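PDB 3G0O: 3-hydroxyisobutyrate dehydrogenase from Salmonella typhimurium, which probably oxidises L-threonate to 2-dehydro-L-erythronate, passing the hydride to NAD(+) in preference to NADP(+). Local coordinates for residues Gly138-Glu148 against Val161-Pro172; Met92-Ser102 against Asn120-Val128. All coordinates share one frame; numbering follows the deposited sequence.

Contact 1 (Gly138-Glu148 against Val161-Pro172); sequences GEMTVMASGSE and VASNVYRISDTP
V161, closing the helix before its strand, offers its carbonyl O to the backbone N of M140 at 3.1 Å, while its CB lies 4.4 Å from the selenium of that selenomethionine. A162 sets its methyl CB against CG2 of V142, 3.6 Å away, on the same face of the sheet. Then comes a beta bulge: S163 N and, more weakly, N164 N both donate to the carbonyl O of M140, and the pairing slips by one residue. One water bridges E139 O, T141 OG1, S163 OG and N164 OD1; T141 OG1 also bonds H216 of the second subunit. From N164 to R167 the parallel pairing is regular, N164 O receiving V142 N and Y166 N donating to V142 O. The Y166 ring takes the methyl CG2 of T141 at its edge, with CE2 3.8 Å away. R167, on the other face, bends at chi3 (62°), which brings its guanidinium round to E148. NH2 meets OE1 at 3.1 Å in a salt bridge; the carboxylate lies near the guanidinium plane but is itself approached from above, the two planes 45° apart. F151 adds a cation-pi contact to R167. I168 N closes on A144 O at 2.7 Å, S169 OG accepts T171 N in an ST turn, and T171 O takes the hydroxyl of S145 from above its carbonyl plane at 2.9 Å. P172 ends the run with CD packed against the CA of G146. Strand 140-145, helix 148-161 and strand 162-169 form a beta-alpha-beta unit at the edge of the Rossmann-type domain's sheet.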
loop_
_atom_site.group_PDB
_atom_site.type_symbol
_atom_site.label_atom_id
_atom_site.label_comp_id
_atom_site.label_asym_id
_atom_site.label_seq_id
_atom_site.Cartn_x
_atom_site.Cartn_y
_atom_site.Cartn_z
ATOM N N GLY A 138 20.591 8.000 2.751
ATOM C CA GLY A 138 20.539 9.265 2.040
ATOM C C GLY A 138 19.571 9.205 0.873
ATOM O O GLY A 138 19.755 9.889 -0.139
ATOM N N GLU A 139 18.526 8.395 1.021
ATOM C CA GLU A 139 17.535 8.222 -0.033
ATOM C C GLU A 139 16.134 8.709 0.341
ATOM O O GLU A 139 15.132 8.064 0.019
ATOM C CB GLU A 139 17.485 6.750 -0.449
ATOM C CG GLU A 139 18.726 6.286 -1.204
ATOM C CD GLU A 139 18.791 4.781 -1.375
ATOM O OE1 GLU A 139 17.764 4.174 -1.741
ATOM O OE2 GLU A 139 19.876 4.203 -1.155
HETATM N N MSE A 140 16.065 9.854 1.012
HETATM C CA MSE A 140 14.779 10.414 1.401
HETATM C C MSE A 140 14.008 10.918 0.188
HETATM O O MSE A 140 14.576 11.141 -0.883
HETATM C CB MSE A 140 14.959 11.609 2.341
HETATM C CG MSE A 140 15.530 11.321 3.711
HETATM SE SE MSE A 140 15.446 12.958 4.764
HETATM C CE MSE A 140 15.697 12.213 6.537
ATOM N N THR A 141 12.702 11.086 0.369
ATOM C CA THR A 141 11.858 11.654 -0.668
ATOM C C THR A 141 11.472 12.996 -0.066
ATOM O O THR A 141 11.013 13.062 1.075
ATOM C CB THR A 141 10.597 10.819 -0.929
ATOM O OG1 THR A 141 10.940 9.690 -1.741
ATOM C CG2 THR A 141 9.550 11.650 -1.660
ATOM N N VAL A 142 11.685 14.069 -0.817
ATOM C CA VAL A 142 11.364 15.394 -0.315
ATOM C C VAL A 142 10.288 16.055 -1.160
ATOM O O VAL A 142 10.357 16.045 -2.386
ATOM C CB VAL A 142 12.614 16.306 -0.310
ATOM C CG1 VAL A 142 12.311 17.610 0.417
ATOM C CG2 VAL A 142 13.784 15.582 0.344
HETATM N N MSE A 143 9.276 16.598 -0.490
HETATM C CA MSE A 143 8.200 17.311 -1.163
HETATM C C MSE A 143 8.394 18.751 -0.705
HETATM O O MSE A 143 7.885 19.176 0.333
HETATM C CB MSE A 143 6.831 16.743 -0.759
HETATM C CG MSE A 143 6.672 16.365 0.701
HETATM SE SE MSE A 143 5.631 14.713 0.904
HETATM C CE MSE A 143 7.103 13.528 1.307
ATOM N N ALA A 144 9.150 19.500 -1.500
ATOM C CA ALA A 144 9.496 20.866 -1.149
ATOM C C ALA A 144 8.976 21.980 -2.032
ATOM O O ALA A 144 8.736 21.801 -3.224
ATOM C CB ALA A 144 11.018 20.977 -1.047
ATOM N N SER A 145 8.815 23.144 -1.414
ATOM C CA SER A 145 8.374 24.338 -2.114
ATOM C C SER A 145 9.102 25.512 -1.463
ATOM O O SER A 145 9.310 25.530 -0.247
ATOM C CB SER A 145 6.853 24.513 -2.004
ATOM O OG SER A 145 6.446 24.739 -0.669
ATOM N N GLY A 146 9.498 26.484 -2.277
ATOM C CA GLY A 146 10.213 27.632 -1.754
ATOM C C GLY A 146 10.989 28.329 -2.853
ATOM O O GLY A 146 11.007 27.868 -3.995
ATOM N N SER A 147 11.647 29.429 -2.495
ATOM C CA SER A 147 12.412 30.241 -3.438
ATOM C C SER A 147 13.620 29.555 -4.060
ATOM O O SER A 147 14.114 28.541 -3.567
ATOM C CB SER A 147 12.886 31.521 -2.753
ATOM O OG SER A 147 13.868 31.215 -1.779
ATOM N N GLU A 148 14.096 30.140 -5.152
ATOM C CA GLU A 148 15.256 29.623 -5.860
ATOM C C GLU A 148 16.464 29.759 -4.943
ATOM O O GLU A 148 17.373 28.928 -4.962
ATOM C CB GLU A 148 15.485 30.422 -7.147
ATOM C CG GLU A 148 16.653 29.929 -7.981
ATOM C CD GLU A 148 16.518 28.466 -8.354
ATOM O OE1 GLU A 148 15.480 28.095 -8.943
ATOM O OE2 GLU A 148 17.450 27.690 -8.056
ATOM N N VAL A 161 21.100 14.040 1.610
ATOM C CA VAL A 161 20.044 13.332 2.322
ATOM C C VAL A 161 18.939 12.709 1.476
ATOM O O VAL A 161 18.281 11.770 1.925
ATOM C CB VAL A 161 19.372 14.259 3.360
ATOM C CG1 VAL A 161 20.432 14.932 4.211
ATOM C CG2 VAL A 161 18.504 15.297 2.654
ATOM N N ALA A 162 18.741 13.210 0.260
ATOM C CA ALA A 162 17.662 12.703 -0.588
ATOM C C ALA A 162 18.055 12.079 -1.918
ATOM O O ALA A 162 19.135 12.338 -2.456
ATOM C CB ALA A 162 16.665 13.819 -0.842
ATOM N N SER A 163 17.151 11.249 -2.440
ATOM C CA SER A 163 17.338 10.595 -3.730
ATOM C C SER A 163 16.224 11.047 -4.681
ATOM O O SER A 163 16.336 10.911 -5.897
ATOM C CB SER A 163 17.327 9.070 -3.575
ATOM O OG SER A 163 16.136 8.616 -2.964
ATOM N N ASN A 164 15.147 11.585 -4.111
ATOM C CA ASN A 164 14.025 12.086 -4.901
ATOM C C ASN A 164 13.482 13.375 -4.299
ATOM O O ASN A 164 12.878 13.367 -3.224
ATOM C CB ASN A 164 12.895 11.056 -4.976
ATOM C CG ASN A 164 13.281 9.821 -5.767
ATOM O OD1 ASN A 164 13.558 8.771 -5.198
ATOM N ND2 ASN A 164 13.309 9.949 -7.089
ATOM N N VAL A 165 13.711 14.481 -4.995
ATOM C CA VAL A 165 13.242 15.779 -4.544
ATOM C C VAL A 165 12.209 16.302 -5.521
ATOM O O VAL A 165 12.485 16.445 -6.707
ATOM C CB VAL A 165 14.402 16.789 -4.452
ATOM C CG1 VAL A 165 13.875 18.155 -4.016
ATOM C CG2 VAL A 165 15.447 16.280 -3.462
ATOM N N TYR A 166 11.011 16.571 -5.015
ATOM C CA TYR A 166 9.928 17.085 -5.839
ATOM C C TYR A 166 9.682 18.547 -5.490
ATOM O O TYR A 166 9.280 18.866 -4.372
ATOM C CB TYR A 166 8.657 16.258 -5.604
ATOM C CG TYR A 166 8.826 14.807 -5.987
ATOM C CD1 TYR A 166 8.757 14.403 -7.321
ATOM C CD2 TYR A 166 9.135 13.845 -5.027
ATOM C CE1 TYR A 166 8.999 13.082 -7.687
ATOM C CE2 TYR A 166 9.382 12.520 -5.385
ATOM C CZ TYR A 166 9.315 12.149 -6.714
ATOM O OH TYR A 166 9.586 10.851 -7.075
ATOM N N ARG A 167 9.949 19.433 -6.445
ATOM C CA ARG A 167 9.746 20.865 -6.250
ATOM C C ARG A 167 8.300 21.145 -6.626
ATOM O O ARG A 167 7.955 21.227 -7.809
ATOM C CB ARG A 167 10.707 21.667 -7.138
ATOM C CG ARG A 167 12.172 21.382 -6.831
ATOM C CD ARG A 167 13.144 22.128 -7.748
ATOM N NE ARG A 167 13.044 23.583 -7.628
ATOM C CZ ARG A 167 14.036 24.424 -7.913
ATOM N NH1 ARG A 167 15.204 23.952 -8.329
ATOM N NH2 ARG A 167 13.861 25.735 -7.786
ATOM N N ILE A 168 7.464 21.271 -5.600
ATOM C CA ILE A 168 6.034 21.498 -5.769
ATOM C C ILE A 168 5.706 22.901 -6.265
ATOM O O ILE A 168 4.926 23.068 -7.202
ATOM C CB ILE A 168 5.288 21.242 -4.440
ATOM C CG1 ILE A 168 5.765 19.920 -3.824
ATOM C CG2 ILE A 168 3.785 21.209 -4.682
ATOM C CD1 ILE A 168 5.604 18.707 -4.721
ATOM N N SER A 169 6.291 23.909 -5.628
ATOM C CA SER A 169 6.066 25.295 -6.033
ATOM C C SER A 169 7.263 26.138 -5.637
ATOM O O SER A 169 8.220 25.636 -5.038
ATOM C CB SER A 169 4.800 25.868 -5.384
ATOM O OG SER A 169 5.009 26.187 -4.020
ATOM N N ASP A 170 7.205 27.421 -5.972
ATOM C CA ASP A 170 8.291 28.337 -5.656
ATOM C C ASP A 170 7.998 29.115 -4.380
ATOM O O ASP A 170 8.712 30.053 -4.036
ATOM C CB ASP A 170 8.506 29.304 -6.825
ATOM C CG ASP A 170 7.344 30.260 -7.011
ATOM O OD1 ASP A 170 6.181 29.845 -6.807
ATOM O OD2 ASP A 170 7.593 31.429 -7.371
ATOM N N THR A 171 6.944 28.726 -3.671
ATOM C CA THR A 171 6.598 29.417 -2.439
ATOM C C THR A 171 6.275 28.444 -1.315
ATOM O O THR A 171 5.633 27.418 -1.534
ATOM C CB THR A 171 5.385 30.344 -2.635
ATOM O OG1 THR A 171 4.189 29.560 -2.680
ATOM C CG2 THR A 171 5.519 31.125 -3.934
ATOM N N PRO A 172 6.726 28.754 -0.091
ATOM C CA PRO A 172 6.467 27.890 1.061
ATOM C C PRO A 172 4.972 27.637 1.221
ATOM O O PRO A 172 4.157 28.529 0.984
ATOM C CB PRO A 172 7.033 28.692 2.224
ATOM C CG PRO A 172 8.193 29.396 1.591
ATOM C CD PRO A 172 7.603 29.876 0.286
HETATM O O HOH W 1 13.230 8.295 -2.039
HETATM O O HOH W 2 15.796 5.928 -4.017
HETATM O O HOH W 3 11.712 27.544 -6.761
HETATM O O HOH W 4 17.761 25.318 -8.519
#

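Contact 2 (Met92-Ser102 against Asn120-Val128); sequences MKPGSAVMVSS and NLNMLDAPV
M123 lies across V98 and V100 where two parallel strands, 97-100 and 122-125, pair side by side in the Rossmann-type NAD-binding domain, joined by a beta-alpha-beta crossover whose helix is 106-117. Its CB sits 3.8 Å from the carbonyl O of V98. CG comes closer to that same oxygen, 3.3 Å, and also reaches CG2 of V100. The selenium then rests 3.8 Å from V100 CG2, the two side chains crossing at a slant, and CE at the tip lies 3.8 Å from CB of P172. With CG anti to the backbone N (chi1 -166°) and further bends at chi2 and chi3, the selenomethionine runs over the neighbouring strand, and I112, A113 and L116 of helix 106-117 cover it. On the reverse face M99 presses CG on the methyl of A126 at 3.8 Å, and A97 faces N122, CB to CB. Helix 148-161 covers this side, through L154 on A97 and L124.

Backbone bonds alternate along the pair, from N122 N to S96 O through to A126 N to V100 O. Before the strand, residues 93-96 form a type II turn whose G95 N donates almost straight to N120 O. L121 packs against M92 and the turn, CD2 lying 3.8 Å from M92 CB and 3.1 Å from S96 OG, which is itself held by K93 O. At the far end a water bridges V100 O and D125 OD1; D125 also bonds G173 and S176. The hydroxyl of S101 finally donates to A126 O at 2.8 Å, arriving 37° out of that carbonyl's plane.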
loop_
_atom_site.group_PDB
_atom_site.type_symbol
_atom_site.label_atom_id
_atom_site.label_comp_id
_atom_site.label_asym_id
_atom_site.label_seq_id
_atom_site.Cartn_x
_atom_site.Cartn_y
_atom_site.Cartn_z
HETATM N N MSE A 92 21.577 33.096 13.182
HETATM C CA MSE A 92 21.986 32.660 11.856
HETATM C C MSE A 92 22.462 33.796 10.966
HETATM O O MSE A 92 21.897 34.891 10.972
HETATM C CB MSE A 92 20.835 31.893 11.198
HETATM C CG MSE A 92 20.557 30.584 11.924
HETATM SE SE MSE A 92 19.239 29.448 11.119
HETATM C CE MSE A 92 20.231 28.817 9.606
ATOM N N LYS A 93 23.505 33.525 10.194
ATOM C CA LYS A 93 24.067 34.536 9.319
ATOM C C LYS A 93 23.239 34.759 8.063
ATOM O O LYS A 93 22.625 33.835 7.534
ATOM C CB LYS A 93 25.507 34.164 8.935
ATOM C CG LYS A 93 25.641 32.791 8.298
ATOM C CD LYS A 93 27.090 32.423 8.011
ATOM C CE LYS A 93 27.205 30.940 7.716
ATOM N NZ LYS A 93 28.514 30.597 7.088
ATOM N N PRO A 94 23.213 36.006 7.570
ATOM C CA PRO A 94 22.454 36.348 6.364
ATOM C C PRO A 94 22.753 35.406 5.199
ATOM O O PRO A 94 23.904 35.034 4.962
ATOM C CB PRO A 94 22.902 37.776 6.078
ATOM C CG PRO A 94 23.152 38.324 7.445
ATOM C CD PRO A 94 23.910 37.193 8.100
ATOM N N GLY A 95 21.709 35.019 4.474
ATOM C CA GLY A 95 21.895 34.133 3.341
ATOM C C GLY A 95 21.829 32.651 3.667
ATOM O O GLY A 95 21.717 31.833 2.756
ATOM N N SER A 96 21.910 32.296 4.949
ATOM C CA SER A 96 21.851 30.888 5.342
ATOM C C SER A 96 20.429 30.370 5.125
ATOM O O SER A 96 19.487 31.152 5.042
ATOM C CB SER A 96 22.278 30.715 6.805
ATOM O OG SER A 96 21.464 31.460 7.692
ATOM N N ALA A 97 20.273 29.054 5.028
ATOM C CA ALA A 97 18.950 28.483 4.789
ATOM C C ALA A 97 18.445 27.566 5.892
ATOM O O ALA A 97 19.220 26.904 6.579
ATOM C CB ALA A 97 18.952 27.730 3.464
ATOM N N VAL A 98 17.127 27.538 6.059
ATOM C CA VAL A 98 16.511 26.669 7.048
ATOM C C VAL A 98 15.582 25.726 6.298
ATOM O O VAL A 98 14.669 26.166 5.606
ATOM C CB VAL A 98 15.678 27.448 8.079
ATOM C CG1 VAL A 98 15.008 26.470 9.028
ATOM C CG2 VAL A 98 16.562 28.407 8.850
HETATM N N MSE A 99 15.842 24.430 6.420
HETATM C CA MSE A 99 15.028 23.422 5.764
HETATM C C MSE A 99 14.125 22.819 6.834
HETATM O O MSE A 99 14.589 22.065 7.691
HETATM C CB MSE A 99 15.928 22.346 5.159
HETATM C CG MSE A 99 15.195 21.294 4.347
HETATM SE SE MSE A 99 16.412 19.974 3.615
HETATM C CE MSE A 99 15.305 18.389 3.767
ATOM N N VAL A 100 12.844 23.174 6.800
ATOM C CA VAL A 100 11.893 22.661 7.779
ATOM C C VAL A 100 11.306 21.358 7.254
ATOM O O VAL A 100 10.599 21.345 6.248
ATOM C CB VAL A 100 10.758 23.678 8.050
ATOM C CG1 VAL A 100 9.816 23.143 9.121
ATOM C CG2 VAL A 100 11.350 25.011 8.493
ATOM N N SER A 101 11.621 20.261 7.934
ATOM C CA SER A 101 11.146 18.948 7.528
ATOM C C SER A 101 10.349 18.292 8.654
ATOM O O SER A 101 10.825 17.385 9.337
ATOM C CB SER A 101 12.337 18.078 7.138
ATOM O OG SER A 101 13.089 18.702 6.104
ATOM N N SER A 102 9.128 18.771 8.838
ATOM C CA SER A 102 8.241 18.260 9.876
ATOM C C SER A 102 6.910 17.937 9.196
ATOM O O SER A 102 6.879 17.553 8.033
ATOM C CB SER A 102 8.049 19.343 10.946
ATOM O OG SER A 102 7.160 18.935 11.970
ATOM N N ASN A 120 16.551 37.894 6.697
ATOM C CA ASN A 120 17.413 37.637 5.551
ATOM C C ASN A 120 17.869 36.187 5.489
ATOM O O ASN A 120 19.005 35.893 5.104
ATOM C CB ASN A 120 18.635 38.555 5.576
ATOM C CG ASN A 120 18.510 39.709 4.605
ATOM O OD1 ASN A 120 19.435 40.500 4.450
ATOM N ND2 ASN A 120 17.358 39.817 3.952
ATOM N N LEU A 121 16.973 35.285 5.878
ATOM C CA LEU A 121 17.246 33.853 5.855
ATOM C C LEU A 121 16.316 33.197 4.833
ATOM O O LEU A 121 15.207 33.677 4.590
ATOM C CB LEU A 121 17.003 33.247 7.244
ATOM C CG LEU A 121 17.801 33.877 8.391
ATOM C CD1 LEU A 121 17.372 33.277 9.718
ATOM C CD2 LEU A 121 19.290 33.664 8.153
ATOM N N ASN A 122 16.774 32.107 4.228
ATOM C CA ASN A 122 15.972 31.392 3.242
ATOM C C ASN A 122 15.345 30.167 3.898
ATOM O O ASN A 122 16.010 29.451 4.648
ATOM C CB ASN A 122 16.845 30.928 2.073
ATOM C CG ASN A 122 17.579 32.064 1.409
ATOM O OD1 ASN A 122 18.802 32.179 1.521
ATOM N ND2 ASN A 122 16.839 32.920 0.714
HETATM N N MSE A 123 14.066 29.929 3.637
HETATM C CA MSE A 123 13.427 28.758 4.214
HETATM C C MSE A 123 12.854 27.868 3.130
HETATM O O MSE A 123 12.309 28.355 2.140
HETATM C CB MSE A 123 12.303 29.140 5.172
HETATM C CG MSE A 123 11.880 27.957 6.029
HETATM SE SE MSE A 123 10.033 27.952 6.543
HETATM C CE MSE A 123 9.309 27.254 4.906
ATOM N N LEU A 124 12.997 26.561 3.317
ATOM C CA LEU A 124 12.456 25.603 2.369
ATOM C C LEU A 124 11.393 24.779 3.084
ATOM O O LEU A 124 11.669 24.134 4.096
ATOM C CB LEU A 124 13.550 24.667 1.841
ATOM C CG LEU A 124 13.156 23.825 0.623
ATOM C CD1 LEU A 124 12.914 24.753 -0.562
ATOM C CD2 LEU A 124 14.255 22.821 0.282
ATOM N N ASP A 125 10.171 24.835 2.571
ATOM C CA ASP A 125 9.064 24.062 3.122
ATOM C C ASP A 125 9.352 22.677 2.563
ATOM O O ASP A 125 8.930 22.348 1.458
ATOM C CB ASP A 125 7.746 24.621 2.581
ATOM C CG ASP A 125 6.540 23.812 3.016
ATOM O OD1 ASP A 125 6.658 23.050 3.994
ATOM O OD2 ASP A 125 5.474 23.956 2.383
ATOM N N ALA A 126 10.074 21.867 3.329
ATOM C CA ALA A 126 10.486 20.561 2.839
ATOM C C ALA A 126 10.189 19.315 3.663
ATOM O O ALA A 126 11.111 18.630 4.113
ATOM C CB ALA A 126 11.985 20.610 2.530
ATOM N N PRO A 127 8.904 18.991 3.866
ATOM C CA PRO A 127 8.612 17.783 4.645
ATOM C C PRO A 127 9.161 16.572 3.884
ATOM O O PRO A 127 9.285 16.606 2.657
ATOM C CB PRO A 127 7.081 17.792 4.741
ATOM C CG PRO A 127 6.656 18.571 3.524
ATOM C CD PRO A 127 7.669 19.684 3.473
ATOM N N VAL A 128 9.492 15.506 4.605
ATOM C CA VAL A 128 10.061 14.321 3.970
ATOM C C VAL A 128 9.337 13.007 4.251
ATOM O O VAL A 128 8.450 12.929 5.102
ATOM C CB VAL A 128 11.529 14.124 4.399
ATOM C CG1 VAL A 128 12.362 15.317 3.970
ATOM C CG2 VAL A 128 11.602 13.943 5.912
HETATM O O HOH W 5 7.967 22.918 6.332
HETATM O O HOH W 6 8.734 15.738 7.295
#

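Contact 2 comes first along the chain and is complete before contact 1 begins, and both belong to one mixed sheet within the NAD-binding domain, their centres about 12 Å apart. Strand 122-129 lies between the two pairs and touches both: it runs parallel to 97-100 but antiparallel to 140-145, which in turn pairs with the outermost strand 162-169. Two backbone bonds probably stitch the contacts together, S145 N to D125 O at 3.0 Å and M143 N to P127 O at 3.1 Å. P127 and M143 both lie close to K179, the predicted active-site lysine, so neighbouring strands 122-129 and 140-145 both come up beside the probable catalytic site.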